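Local coordinates for 4-amino-4-deoxy-L-arabinose transferase or related glycosyltransferases of PMT family (Cupriavidus metallidurans, PDB 5EZM), which probably transfers 4-amino-4-deoxy-L-arabinose from a polyprenyl-phosphate carrier to lipid A, as a membrane-embedded glycosyltransferase of the GT-C fold, at residues Ala538-Pro544 / Arg564-Asn570; Leu483-Gln487 / Val525-Leu531. All coordinates share one frame; numbering follows the deposited sequence.

Contact 1. Residues Ala538-Pro544 / Arg564-Asn570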
loop_
_atom_site.group_PDB
_atom_site.type_symbol
_atom_site.label_atom_id
_atom_site.label_comp_id
_atom_site.label_asym_id
_atom_site.label_seq_id
_atom_site.Cartn_x
_atom_site.Cartn_y
_atom_site.Cartn_z
ATOM N N ALA A 538 11.000 24.840 -23.989
ATOM C CA ALA A 538 10.633 23.861 -22.978
ATOM C C ALA A 538 9.117 23.755 -22.907
ATOM O O ALA A 538 8.384 24.499 -23.564
ATOM C CB ALA A 538 11.219 24.227 -21.612
ATOM N N MET A 539 8.656 22.801 -22.104
ATOM C CA MET A 539 7.247 22.616 -21.810
ATOM C C MET A 539 7.014 22.857 -20.327
ATOM O O MET A 539 7.954 22.969 -19.538
ATOM C CB MET A 539 6.770 21.211 -22.200
ATOM C CG MET A 539 6.760 20.947 -23.689
ATOM S SD MET A 539 6.021 19.354 -24.086
ATOM C CE MET A 539 6.227 19.328 -25.865
ATOM N N ALA A 540 5.739 22.930 -19.952
ATOM C CA ALA A 540 5.369 23.142 -18.561
ATOM C C ALA A 540 4.025 22.486 -18.292
ATOM O O ALA A 540 3.150 22.460 -19.165
ATOM C CB ALA A 540 5.307 24.634 -18.218
ATOM N N VAL A 541 3.877 21.950 -17.083
ATOM C CA VAL A 541 2.630 21.367 -16.603
ATOM C C VAL A 541 2.108 22.251 -15.482
ATOM O O VAL A 541 2.865 22.628 -14.579
ATOM C CB VAL A 541 2.829 19.923 -16.111
ATOM C CG1 VAL A 541 1.509 19.336 -15.635
ATOM C CG2 VAL A 541 3.427 19.063 -17.204
ATOM N N MET A 542 0.822 22.589 -15.538
ATOM C CA MET A 542 0.233 23.433 -14.507
ATOM C C MET A 542 -1.236 23.076 -14.360
ATOM O O MET A 542 -1.789 22.310 -15.148
ATOM C CB MET A 542 0.405 24.917 -14.840
ATOM C CG MET A 542 -0.316 25.347 -16.105
ATOM S SD MET A 542 0.330 26.892 -16.770
ATOM C CE MET A 542 2.000 26.401 -17.191
ATOM N N SER A 543 -1.865 23.621 -13.328
ATOM C CA SER A 543 -3.302 23.478 -13.193
ATOM C C SER A 543 -4.000 24.479 -14.109
ATOM O O SER A 543 -3.384 25.445 -14.567
ATOM C CB SER A 543 -3.719 23.688 -11.741
ATOM O OG SER A 543 -3.381 24.985 -11.288
ATOM N N PRO A 544 -5.279 24.253 -14.426
ATOM C CA PRO A 544 -5.992 25.241 -15.253
ATOM C C PRO A 544 -6.027 26.626 -14.629
ATOM O O PRO A 544 -5.817 27.623 -15.333
ATOM C CB PRO A 544 -7.395 24.634 -15.385
ATOM C CG PRO A 544 -7.182 23.174 -15.216
ATOM C CD PRO A 544 -6.081 23.038 -14.207
ATOM N N ARG A 564 -7.283 17.716 -15.131
ATOM C CA ARG A 564 -6.485 18.114 -13.985
ATOM C C ARG A 564 -5.227 18.893 -14.339
ATOM O O ARG A 564 -4.574 19.418 -13.428
ATOM C CB ARG A 564 -6.086 16.880 -13.157
ATOM C CG ARG A 564 -7.266 16.125 -12.558
ATOM C CD ARG A 564 -6.815 14.979 -11.657
ATOM N NE ARG A 564 -6.000 15.445 -10.536
ATOM C CZ ARG A 564 -4.674 15.356 -10.484
ATOM N NH1 ARG A 564 -4.004 14.809 -11.489
ATOM N NH2 ARG A 564 -4.015 15.812 -9.426
ATOM N N ARG A 565 -4.865 18.992 -15.616
ATOM C CA ARG A 565 -3.595 19.602 -15.971
ATOM C C ARG A 565 -3.678 20.222 -17.358
ATOM O O ARG A 565 -4.407 19.745 -18.235
ATOM C CB ARG A 565 -2.449 18.576 -15.909
ATOM C CG ARG A 565 -2.762 17.265 -16.611
ATOM C CD ARG A 565 -1.613 16.262 -16.590
ATOM N NE ARG A 565 -1.396 15.637 -15.288
ATOM C CZ ARG A 565 -2.158 14.676 -14.767
ATOM N NH1 ARG A 565 -3.225 14.225 -15.416
ATOM N NH2 ARG A 565 -1.858 14.170 -13.576
ATOM N N VAL A 566 -2.933 21.311 -17.527
ATOM C CA VAL A 566 -2.680 21.950 -18.811
ATOM C C VAL A 566 -1.184 21.852 -19.071
ATOM O O VAL A 566 -0.374 22.155 -18.182
ATOM C CB VAL A 566 -3.140 23.420 -18.820
ATOM C CG1 VAL A 566 -2.961 24.030 -20.204
ATOM C CG2 VAL A 566 -4.580 23.537 -18.353
ATOM N N VAL A 567 -0.820 21.418 -20.275
ATOM C CA VAL A 567 0.570 21.219 -20.668
ATOM C C VAL A 567 0.853 22.111 -21.864
ATOM O O VAL A 567 0.230 21.952 -22.927
ATOM C CB VAL A 567 0.871 19.749 -20.999
ATOM C CG1 VAL A 567 2.341 19.582 -21.355
ATOM C CG2 VAL A 567 0.488 18.854 -19.827
ATOM N N VAL A 568 1.804 23.031 -21.700
ATOM C CA VAL A 568 2.059 24.092 -22.663
ATOM C C VAL A 568 3.526 24.068 -23.078
ATOM O O VAL A 568 4.359 23.387 -22.478
ATOM C CB VAL A 568 1.688 25.477 -22.101
ATOM C CG1 VAL A 568 0.227 25.504 -21.675
ATOM C CG2 VAL A 568 2.589 25.822 -20.929
ATOM N N ALA A 569 3.829 24.835 -24.125
ATOM C CA ALA A 569 5.191 25.057 -24.590
ATOM C C ALA A 569 5.397 26.547 -24.843
ATOM O O ALA A 569 4.437 27.306 -25.005
ATOM C CB ALA A 569 5.496 24.258 -25.863
ATOM N N ASN A 570 6.662 26.967 -24.855
ATOM C CA ASN A 570 7.001 28.371 -25.061
ATOM C C ASN A 570 7.367 28.692 -26.502
ATOM O O ASN A 570 7.702 29.842 -26.800
ATOM C CB ASN A 570 8.144 28.799 -24.130
ATOM C CG ASN A 570 9.413 28.004 -24.346
ATOM O OD1 ASN A 570 9.413 26.971 -25.019
ATOM N ND2 ASN A 570 10.506 28.475 -23.755
#
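N570 and A538 meet at one end of the pair. The A538 N-H is bonded to the side-chain OD1 of N570 (2.8 Å), standing above the plane of that carboxamide, while N570 N binds A538 O in return. With CG tucked between its own backbone N and carbonyl carbon (chi1 60°), N570 turns OD1 back onto the A538 N-H, and ND2 serves the backbone oxygens of W532 and Q536. A leucine here would probably leave the A538 N-H without this acceptor and both carbonyls without their amide donor. Further along, A540 and V568 form a hydrogen-bonded pair, as do M542 and V566, where V566 N reaches M542 O at 2.8 Å. Between them V541 and V567 are a non-hydrogen-bonded pair of beta-branched residues, suited to extended chain, lying side by side with CG2 to CG2 at 3.9 Å; R565 rests CB beside V541 CG1. This is the antiparallel junction 539-542/566-569 within the mixed five-stranded sheet of the C-terminal domain; 483-486 and 557-561 flank it. On the face carrying A540, M542, V566 and V568, the flexible M542 bends at chi3 (64°); its side chain crosses that of V568 at roughly a right angle and brings CE to 3.8 Å from V568 CG2. Beyond this shell, Y547 of helix 544-550 packs on M542, V566 and V568, the small A540 accepts F528 and W532 of helix 525-534, and the R565 guanidinium is salt-bridged to D490 and D562.

Contact 2. Residues Leu483-Gln487 / Val525-Leu531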
loop_
_atom_site.group_PDB
_atom_site.type_symbol
_atom_site.label_atom_id
_atom_site.label_comp_id
_atom_site.label_asym_id
_atom_site.label_seq_id
_atom_site.Cartn_x
_atom_site.Cartn_y
_atom_site.Cartn_z
ATOM N N LEU A 483 10.730 20.065 -18.451
ATOM C CA LEU A 483 9.284 19.981 -18.271
ATOM C C LEU A 483 8.990 20.619 -16.914
ATOM O O LEU A 483 9.008 19.948 -15.877
ATOM C CB LEU A 483 8.789 18.542 -18.356
ATOM C CG LEU A 483 7.290 18.352 -18.108
ATOM C CD1 LEU A 483 6.460 19.086 -19.154
ATOM C CD2 LEU A 483 6.930 16.871 -18.059
ATOM N N TYR A 484 8.740 21.925 -16.927
ATOM C CA TYR A 484 8.544 22.662 -15.688
ATOM C C TYR A 484 7.236 22.268 -15.018
ATOM O O TYR A 484 6.199 22.131 -15.671
ATOM C CB TYR A 484 8.546 24.165 -15.954
ATOM C CG TYR A 484 9.838 24.697 -16.524
ATOM C CD1 TYR A 484 10.956 24.864 -15.722
ATOM C CD2 TYR A 484 9.933 25.049 -17.862
ATOM C CE1 TYR A 484 12.135 25.355 -16.236
ATOM C CE2 TYR A 484 11.107 25.543 -18.385
ATOM C CZ TYR A 484 12.206 25.695 -17.570
ATOM O OH TYR A 484 13.381 26.189 -18.090
ATOM N N GLY A 485 7.291 22.082 -13.705
ATOM C CA GLY A 485 6.090 21.912 -12.916
ATOM C C GLY A 485 5.748 23.208 -12.215
ATOM O O GLY A 485 6.301 23.512 -11.154
ATOM N N VAL A 486 4.848 23.988 -12.806
ATOM C CA VAL A 486 4.546 25.325 -12.310
ATOM C C VAL A 486 3.620 25.226 -11.108
ATOM O O VAL A 486 2.392 25.197 -11.258
ATOM C CB VAL A 486 3.929 26.195 -13.419
ATOM C CG1 VAL A 486 3.853 27.647 -12.971
ATOM C CG2 VAL A 486 4.740 26.061 -14.701
ATOM N N GLN A 487 4.207 25.176 -9.911
ATOM C CA GLN A 487 3.458 25.027 -8.663
ATOM C C GLN A 487 2.501 23.839 -8.727
ATOM O O GLN A 487 1.351 23.909 -8.288
ATOM C CB GLN A 487 2.715 26.316 -8.313
ATOM C CG GLN A 487 3.639 27.450 -7.904
ATOM C CD GLN A 487 2.888 28.678 -7.436
ATOM O OE1 GLN A 487 1.753 28.926 -7.852
ATOM N NE2 GLN A 487 3.516 29.455 -6.561
ATOM N N VAL A 525 7.826 31.561 -9.591
ATOM C CA VAL A 525 7.240 31.684 -10.923
ATOM C C VAL A 525 7.781 32.914 -11.641
ATOM O O VAL A 525 7.901 32.923 -12.872
ATOM C CB VAL A 525 5.700 31.713 -10.822
ATOM C CG1 VAL A 525 5.066 31.710 -12.207
ATOM C CG2 VAL A 525 5.198 30.533 -10.000
ATOM N N ASP A 526 8.135 33.960 -10.892
ATOM C CA ASP A 526 8.611 35.187 -11.524
ATOM C C ASP A 526 9.919 34.956 -12.275
ATOM O O ASP A 526 10.139 35.536 -13.344
ATOM C CB ASP A 526 8.762 36.286 -10.473
ATOM C CG ASP A 526 7.419 36.812 -9.987
ATOM O OD1 ASP A 526 6.559 37.124 -10.837
ATOM O OD2 ASP A 526 7.219 36.902 -8.758
ATOM N N SER A 527 10.799 34.108 -11.738
ATOM C CA SER A 527 11.978 33.704 -12.499
ATOM C C SER A 527 11.601 32.768 -13.639
ATOM O O SER A 527 12.247 32.776 -14.698
ATOM C CB SER A 527 12.995 33.032 -11.579
ATOM O OG SER A 527 13.301 33.858 -10.472
ATOM N N PHE A 528 10.558 31.962 -13.440
ATOM C CA PHE A 528 10.109 31.064 -14.493
ATOM C C PHE A 528 9.611 31.831 -15.708
ATOM O O PHE A 528 9.659 31.308 -16.826
ATOM C CB PHE A 528 9.016 30.137 -13.965
ATOM C CG PHE A 528 8.237 29.447 -15.046
ATOM C CD1 PHE A 528 8.791 28.392 -15.751
ATOM C CD2 PHE A 528 6.953 29.860 -15.362
ATOM C CE1 PHE A 528 8.078 27.758 -16.754
ATOM C CE2 PHE A 528 6.231 29.229 -16.361
ATOM C CZ PHE A 528 6.793 28.176 -17.057
ATOM N N THR A 529 9.120 33.061 -15.518
ATOM C CA THR A 529 8.686 33.846 -16.669
ATOM C C THR A 529 9.874 34.228 -17.544
ATOM O O THR A 529 9.809 34.112 -18.774
ATOM C CB THR A 529 7.928 35.097 -16.219
ATOM O OG1 THR A 529 8.825 35.997 -15.554
ATOM C CG2 THR A 529 6.795 34.725 -15.277
ATOM N N LYS A 530 10.969 34.680 -16.926
ATOM C CA LYS A 530 12.164 35.023 -17.689
ATOM C C LYS A 530 12.778 33.789 -18.338
ATOM O O LYS A 530 13.219 33.843 -19.493
ATOM C CB LYS A 530 13.181 35.719 -16.787
ATOM C CG LYS A 530 12.660 37.000 -16.164
ATOM C CD LYS A 530 12.370 38.048 -17.221
ATOM C CE LYS A 530 11.623 39.227 -16.625
ATOM N NZ LYS A 530 10.308 38.811 -16.059
ATOM N N LEU A 531 12.818 32.666 -17.612
ATOM C CA LEU A 531 13.265 31.423 -18.231
ATOM C C LEU A 531 12.365 31.029 -19.393
ATOM O O LEU A 531 12.830 30.435 -20.371
ATOM C CB LEU A 531 13.302 30.296 -17.200
ATOM C CG LEU A 531 14.641 29.977 -16.540
ATOM C CD1 LEU A 531 14.471 28.831 -15.558
ATOM C CD2 LEU A 531 15.681 29.629 -17.589
#
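The Y484 ring takes the edge of F528 on one face, in a T-shaped (edge-to-face) stack with centroids 5.1 Å apart and planes at 70°. At that edge F528 CE1 comes to 3.5 Å from Y484 CD2. Over a face of the F528 ring sits V486 CG2, a CH-pi contact 4.1 Å from the centroid. The arrangement is a helix laid on a sheet: 525-534 belongs to the beta-alpha-beta crossover that leaves strand 502-504, passes over 483-486 and returns as 539-542, parallel to both. Y484 and V486, two residues apart, direct their side chains toward the helix. A flat, apolar phenylalanine suits the place between them, offering an edge to one and a face to the other; with CG anti to the backbone N (chi1 164°), F528 carries its ring to the strand, where V504, L550 and the ring of W532 also meet it. One turn to either side, aliphatic residues extend the contact. The L531 side chain crosses that of Y484 at about a right angle, its CD1 3.8 Å from Y484 OH. At the other end, Q487 lays its amide carbon CD across V525 CG2 at 3.9 Å, and V486 CG1 approaches V525 CG1 at 4.3 Å.

Overall arrangement
Both contacts build the C-terminal domain, away from the zinc site and the lipid pockets, and they share one sheet. Contact 1 joins two strands inside it and is largely buried, relying on paired backbone bonds with aliphatic side chains on each face. Contact 2 is only partly buried: it seats helix 525-534 against that sheet through aromatic and methyl surfaces, with Q487 at its exposed end. The two meet where strands 483-486 and 539-542 run side by side. There V541 N probably bonds Y484 O at 2.7 Å, and A538 CB packs on the tyrosine ring. The helix of contact 2 leads directly into the first strand of contact 1.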